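Local coordinates for protein intimin (Escherichia coli, PDB 1F00) that probably mediates intimate attachment of enteropathogenic bacteria to host cells by presenting a receptor-binding C-type lectin-like domain at the end of an immunoglobulin-like rod, at residues 186-199 with 233-245. Sequence-based numbering, arbitrary orientation.
Sequences IVPNMSKRVTYNDA and YKSSQTIISWVQQ
The indole of W242 lies over the start of helix 196-205 with its face against Y196, in the C-type lectin-like domain of intimin. Here strand 240-242, at the border of one sheet, packs through W242 on the start of that helix, while the loop leading into it (233-239) packs on strand 184-190 of the other sheet. Y196 CA sits over the five-membered ring, 3.9 Å from its centroid, while the Y196 ring turns its edge to the indole face in an offset T-shaped pair, planes 86° apart. W242 NE1 donates to V194 O (2.8 Å, N-H...O 149°); the oxygen lies nearly in the indole plane, but NE1 stands above the carbonyl plane. A199 CB touches W242 CD1 obliquely at 3.5 Å.

The Y196 side chain leaves the helix with CG opposite the backbone N (chi1 173°), which carries the phenol to Q244 and Q245, where its OH accepts a nearly straight bond from Q245 N (3.0 Å). Water 1 links that OH to Q244 OE1, and Q245 CG covers one face of the ring, Q245 NE2 being held by V254 O.

Toward the opposite end of the contact, P188 CG meets Y233 CE2 at 3.7 Å, and the Y233 hydroxyl is hydrogen-bonded to Q121 O. M190, bent at chi2 and chi3, crosses I239 at about a right angle and places its CE 3.6 Å from I239 CG1 and 3.3 Å from S236 OG.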
loop_
_atom_site.group_PDB
_atom_site.type_symbol
_atom_site.label_atom_id
_atom_site.label_comp_id
_atom_site.label_asym_id
_atom_site.label_seq_id
_atom_site.Cartn_x
_atom_site.Cartn_y
_atom_site.Cartn_z
ATOM N N ILE A 186 -1.911 -3.639 21.527
ATOM C CA ILE A 186 -3.011 -3.629 22.492
ATOM C C ILE A 186 -3.972 -4.777 22.198
ATOM O O ILE A 186 -4.572 -4.833 21.127
ATOM C CB ILE A 186 -3.768 -2.277 22.420
ATOM C CG1 ILE A 186 -2.763 -1.118 22.441
ATOM C CG2 ILE A 186 -4.741 -2.160 23.577
ATOM C CD1 ILE A 186 -1.852 -1.109 23.666
ATOM N N VAL A 187 -4.130 -5.686 23.153
ATOM C CA VAL A 187 -4.983 -6.849 22.942
ATOM C C VAL A 187 -6.157 -6.995 23.912
ATOM O O VAL A 187 -6.005 -7.552 24.994
ATOM C CB VAL A 187 -4.136 -8.142 23.001
ATOM C CG1 VAL A 187 -5.017 -9.366 22.781
ATOM C CG2 VAL A 187 -3.019 -8.078 21.957
ATOM N N PRO A 188 -7.341 -6.488 23.532
ATOM C CA PRO A 188 -8.526 -6.592 24.392
ATOM C C PRO A 188 -9.086 -8.015 24.297
ATOM O O PRO A 188 -9.196 -8.570 23.199
ATOM C CB PRO A 188 -9.503 -5.580 23.783
ATOM C CG PRO A 188 -8.631 -4.650 22.986
ATOM C CD PRO A 188 -7.599 -5.580 22.403
ATOM N N ASN A 189 -9.423 -8.605 25.436
ATOM C CA ASN A 189 -9.992 -9.949 25.457
ATOM C C ASN A 189 -11.496 -9.758 25.711
ATOM O O ASN A 189 -11.944 -9.648 26.851
ATOM C CB ASN A 189 -9.313 -10.771 26.561
ATOM C CG ASN A 189 -7.816 -10.980 26.292
ATOM O OD1 ASN A 189 -7.434 -11.826 25.476
ATOM N ND2 ASN A 189 -6.968 -10.196 26.966
ATOM N N MET A 190 -12.267 -9.728 24.626
ATOM C CA MET A 190 -13.706 -9.473 24.686
ATOM C C MET A 190 -14.691 -10.602 25.006
ATOM O O MET A 190 -15.898 -10.358 25.056
ATOM C CB MET A 190 -14.146 -8.821 23.369
ATOM C CG MET A 190 -13.341 -7.590 22.985
ATOM S SD MET A 190 -13.137 -6.467 24.375
ATOM C CE MET A 190 -14.872 -6.087 24.783
ATOM N N SER A 191 -14.209 -11.819 25.229
ATOM C CA SER A 191 -15.123 -12.927 25.498
ATOM C C SER A 191 -15.824 -12.884 26.858
ATOM O O SER A 191 -16.889 -13.487 27.036
ATOM C CB SER A 191 -14.388 -14.261 25.336
ATOM O OG SER A 191 -13.313 -14.370 26.253
ATOM N N LYS A 192 -15.246 -12.161 27.812
ATOM C CA LYS A 192 -15.830 -12.084 29.146
ATOM C C LYS A 192 -15.160 -11.047 30.035
ATOM O O LYS A 192 -13.961 -10.798 29.911
ATOM C CB LYS A 192 -15.699 -13.442 29.834
ATOM C CG LYS A 192 -14.247 -13.925 29.918
ATOM C CD LYS A 192 -14.123 -15.286 30.583
ATOM C CE LYS A 192 -12.692 -15.808 30.500
ATOM N NZ LYS A 192 -12.563 -17.133 31.170
ATOM N N ARG A 193 -15.934 -10.442 30.932
ATOM C CA ARG A 193 -15.361 -9.495 31.879
ATOM C C ARG A 193 -14.760 -10.381 32.966
ATOM O O ARG A 193 -15.274 -11.473 33.242
ATOM C CB ARG A 193 -16.429 -8.581 32.475
ATOM C CG ARG A 193 -16.966 -7.543 31.502
ATOM C CD ARG A 193 -17.961 -6.623 32.191
ATOM N NE ARG A 193 -18.582 -5.673 31.271
ATOM C CZ ARG A 193 -19.316 -6.016 30.216
ATOM N NH1 ARG A 193 -19.527 -7.297 29.937
ATOM N NH2 ARG A 193 -19.852 -5.079 29.444
ATOM N N VAL A 194 -13.675 -9.923 33.576
ATOM C CA VAL A 194 -13.001 -10.707 34.596
ATOM C C VAL A 194 -12.595 -9.836 35.779
ATOM O O VAL A 194 -12.653 -8.608 35.702
ATOM C CB VAL A 194 -11.733 -11.372 34.009
ATOM C CG1 VAL A 194 -12.123 -12.338 32.905
ATOM C CG2 VAL A 194 -10.776 -10.304 33.461
ATOM N N THR A 195 -12.192 -10.466 36.878
ATOM C CA THR A 195 -11.762 -9.694 38.038
ATOM C C THR A 195 -10.407 -9.088 37.691
ATOM O O THR A 195 -9.776 -9.482 36.713
ATOM C CB THR A 195 -11.584 -10.574 39.293
ATOM O OG1 THR A 195 -10.476 -11.462 39.100
ATOM C CG2 THR A 195 -12.842 -11.385 39.558
ATOM N N TYR A 196 -9.965 -8.133 38.498
ATOM C CA TYR A 196 -8.676 -7.496 38.272
ATOM C C TYR A 196 -7.553 -8.537 38.324
ATOM O O TYR A 196 -6.688 -8.565 37.453
ATOM C CB TYR A 196 -8.444 -6.396 39.323
ATOM C CG TYR A 196 -7.059 -5.786 39.287
ATOM C CD1 TYR A 196 -5.996 -6.386 39.958
ATOM C CD2 TYR A 196 -6.802 -4.633 38.547
ATOM C CE1 TYR A 196 -4.708 -5.857 39.895
ATOM C CE2 TYR A 196 -5.515 -4.096 38.471
ATOM C CZ TYR A 196 -4.475 -4.713 39.150
ATOM O OH TYR A 196 -3.205 -4.192 39.090
ATOM N N ASN A 197 -7.566 -9.401 39.333
ATOM C CA ASN A 197 -6.520 -10.415 39.444
ATOM C C ASN A 197 -6.493 -11.365 38.255
ATOM O O ASN A 197 -5.417 -11.760 37.798
ATOM C CB ASN A 197 -6.657 -11.208 40.746
ATOM C CG ASN A 197 -6.166 -10.427 41.953
ATOM O OD1 ASN A 197 -5.152 -9.729 41.882
ATOM N ND2 ASN A 197 -6.872 -10.553 43.071
ATOM N N ASP A 198 -7.665 -11.733 37.744
ATOM C CA ASP A 198 -7.704 -12.621 36.591
ATOM C C ASP A 198 -7.158 -11.905 35.365
ATOM O O ASP A 198 -6.585 -12.535 34.478
ATOM C CB ASP A 198 -9.126 -13.112 36.311
ATOM C CG ASP A 198 -9.543 -14.232 37.239
ATOM O OD1 ASP A 198 -8.651 -14.857 37.851
ATOM O OD2 ASP A 198 -10.757 -14.501 37.351
ATOM N N ALA A 199 -7.331 -10.587 35.317
ATOM C CA ALA A 199 -6.840 -9.803 34.189
ATOM C C ALA A 199 -5.317 -9.774 34.231
ATOM O O ALA A 199 -4.652 -9.889 33.204
ATOM C CB ALA A 199 -7.392 -8.392 34.253
ATOM N N TYR A 233 -14.014 -5.692 16.519
ATOM C CA TYR A 233 -14.709 -5.329 17.758
ATOM C C TYR A 233 -16.094 -4.717 17.525
ATOM O O TYR A 233 -16.689 -4.155 18.448
ATOM C CB TYR A 233 -13.873 -4.322 18.566
ATOM C CG TYR A 233 -12.416 -4.696 18.760
ATOM C CD1 TYR A 233 -11.444 -4.298 17.841
ATOM C CD2 TYR A 233 -12.008 -5.434 19.872
ATOM C CE1 TYR A 233 -10.093 -4.624 18.025
ATOM C CE2 TYR A 233 -10.664 -5.769 20.067
ATOM C CZ TYR A 233 -9.713 -5.360 19.138
ATOM O OH TYR A 233 -8.389 -5.696 19.325
ATOM N N LYS A 234 -16.622 -4.839 16.315
ATOM C CA LYS A 234 -17.913 -4.220 16.026
ATOM C C LYS A 234 -19.065 -4.605 16.951
ATOM O O LYS A 234 -19.989 -3.815 17.134
ATOM C CB LYS A 234 -18.310 -4.458 14.564
ATOM C CG LYS A 234 -18.624 -5.889 14.190
ATOM C CD LYS A 234 -19.091 -5.955 12.736
ATOM C CE LYS A 234 -19.475 -7.367 12.328
ATOM N NZ LYS A 234 -19.882 -7.433 10.894
ATOM N N SER A 235 -19.009 -5.788 17.558
ATOM C CA SER A 235 -20.091 -6.217 18.443
ATOM C C SER A 235 -20.045 -5.622 19.855
ATOM O O SER A 235 -20.976 -5.817 20.631
ATOM C CB SER A 235 -20.116 -7.747 18.557
ATOM O OG SER A 235 -18.990 -8.223 19.282
ATOM N N SER A 236 -18.977 -4.904 20.196
ATOM C CA SER A 236 -18.862 -4.323 21.534
ATOM C C SER A 236 -19.299 -2.872 21.619
ATOM O O SER A 236 -18.877 -2.041 20.816
ATOM C CB SER A 236 -17.417 -4.418 22.046
ATOM O OG SER A 236 -17.044 -5.754 22.304
ATOM N N GLN A 237 -20.142 -2.574 22.599
ATOM C CA GLN A 237 -20.594 -1.207 22.814
ATOM C C GLN A 237 -19.718 -0.630 23.915
ATOM O O GLN A 237 -19.713 0.573 24.155
ATOM C CB GLN A 237 -22.067 -1.164 23.241
ATOM C CG GLN A 237 -23.039 -1.574 22.148
ATOM C CD GLN A 237 -23.055 -3.075 21.899
ATOM O OE1 GLN A 237 -23.655 -3.547 20.930
ATOM N NE2 GLN A 237 -22.405 -3.832 22.779
ATOM N N THR A 238 -18.975 -1.505 24.586
ATOM C CA THR A 238 -18.080 -1.073 25.651
ATOM C C THR A 238 -16.879 -1.986 25.795
ATOM O O THR A 238 -17.015 -3.206 25.826
ATOM C CB THR A 238 -18.791 -1.024 27.027
ATOM O OG1 THR A 238 -17.826 -0.726 28.046
ATOM C CG2 THR A 238 -19.448 -2.364 27.346
ATOM N N ILE A 239 -15.697 -1.387 25.863
ATOM C CA ILE A 239 -14.481 -2.153 26.066
ATOM C C ILE A 239 -13.787 -1.557 27.283
ATOM O O ILE A 239 -12.625 -1.145 27.232
ATOM C CB ILE A 239 -13.550 -2.122 24.836
ATOM C CG1 ILE A 239 -14.277 -2.737 23.633
ATOM C CG2 ILE A 239 -12.284 -2.938 25.116
ATOM C CD1 ILE A 239 -13.422 -2.865 22.372
ATOM N N ILE A 240 -14.544 -1.488 28.374
ATOM C CA ILE A 240 -14.035 -0.978 29.642
ATOM C C ILE A 240 -12.937 -1.955 30.071
ATOM O O ILE A 240 -13.175 -3.159 30.181
ATOM C CB ILE A 240 -15.180 -0.909 30.694
ATOM C CG1 ILE A 240 -14.625 -0.471 32.051
ATOM C CG2 ILE A 240 -15.894 -2.256 30.792
ATOM C CD1 ILE A 240 -15.707 -0.260 33.105
ATOM N N SER A 241 -11.735 -1.433 30.304
ATOM C CA SER A 241 -10.590 -2.268 30.655
ATOM C C SER A 241 -9.849 -1.844 31.919
ATOM O O SER A 241 -9.679 -0.657 32.183
ATOM C CB SER A 241 -9.595 -2.271 29.489
ATOM O OG SER A 241 -10.267 -2.374 28.245
ATOM N N TRP A 242 -9.388 -2.831 32.678
ATOM C CA TRP A 242 -8.646 -2.586 33.914
ATOM C C TRP A 242 -7.302 -1.918 33.622
ATOM O O TRP A 242 -6.707 -2.155 32.569
ATOM C CB TRP A 242 -8.323 -3.905 34.621
ATOM C CG TRP A 242 -9.480 -4.733 35.083
ATOM C CD1 TRP A 242 -9.901 -5.919 34.556
ATOM C CD2 TRP A 242 -10.304 -4.484 36.227
ATOM N NE1 TRP A 242 -10.935 -6.430 35.305
ATOM C CE2 TRP A 242 -11.201 -5.571 36.338
ATOM C CE3 TRP A 242 -10.369 -3.450 37.171
ATOM C CZ2 TRP A 242 -12.154 -5.655 37.360
ATOM C CZ3 TRP A 242 -11.321 -3.534 38.191
ATOM C CH2 TRP A 242 -12.198 -4.632 38.274
ATOM N N VAL A 243 -6.834 -1.081 34.546
ATOM C CA VAL A 243 -5.510 -0.469 34.417
ATOM C C VAL A 243 -4.805 -0.815 35.725
ATOM O O VAL A 243 -5.462 -0.980 36.755
ATOM C CB VAL A 243 -5.534 1.088 34.231
ATOM C CG1 VAL A 243 -6.427 1.464 33.059
ATOM C CG2 VAL A 243 -5.969 1.781 35.511
ATOM N N GLN A 244 -3.479 -0.941 35.683
ATOM C CA GLN A 244 -2.687 -1.285 36.868
ATOM C C GLN A 244 -3.106 -0.485 38.107
ATOM O O GLN A 244 -3.314 0.727 38.036
ATOM C CB GLN A 244 -1.195 -1.041 36.594
ATOM C CG GLN A 244 -0.265 -1.595 37.675
ATOM C CD GLN A 244 -0.125 -3.102 37.604
ATOM O OE1 GLN A 244 0.059 -3.771 38.626
ATOM N NE2 GLN A 244 -0.196 -3.648 36.392
ATOM N N GLN A 245 -3.222 -1.164 39.242
ATOM C CA GLN A 245 -3.606 -0.495 40.487
ATOM C C GLN A 245 -2.489 0.420 40.972
ATOM O O GLN A 245 -1.309 0.100 40.816
ATOM C CB GLN A 245 -3.863 -1.513 41.608
ATOM C CG GLN A 245 -5.171 -2.295 41.550
ATOM C CD GLN A 245 -5.260 -3.308 42.683
ATOM O OE1 GLN A 245 -4.326 -4.073 42.909
ATOM N NE2 GLN A 245 -6.382 -3.316 43.399
HETATM O O HOH W 1 -1.395 -5.767 40.526
#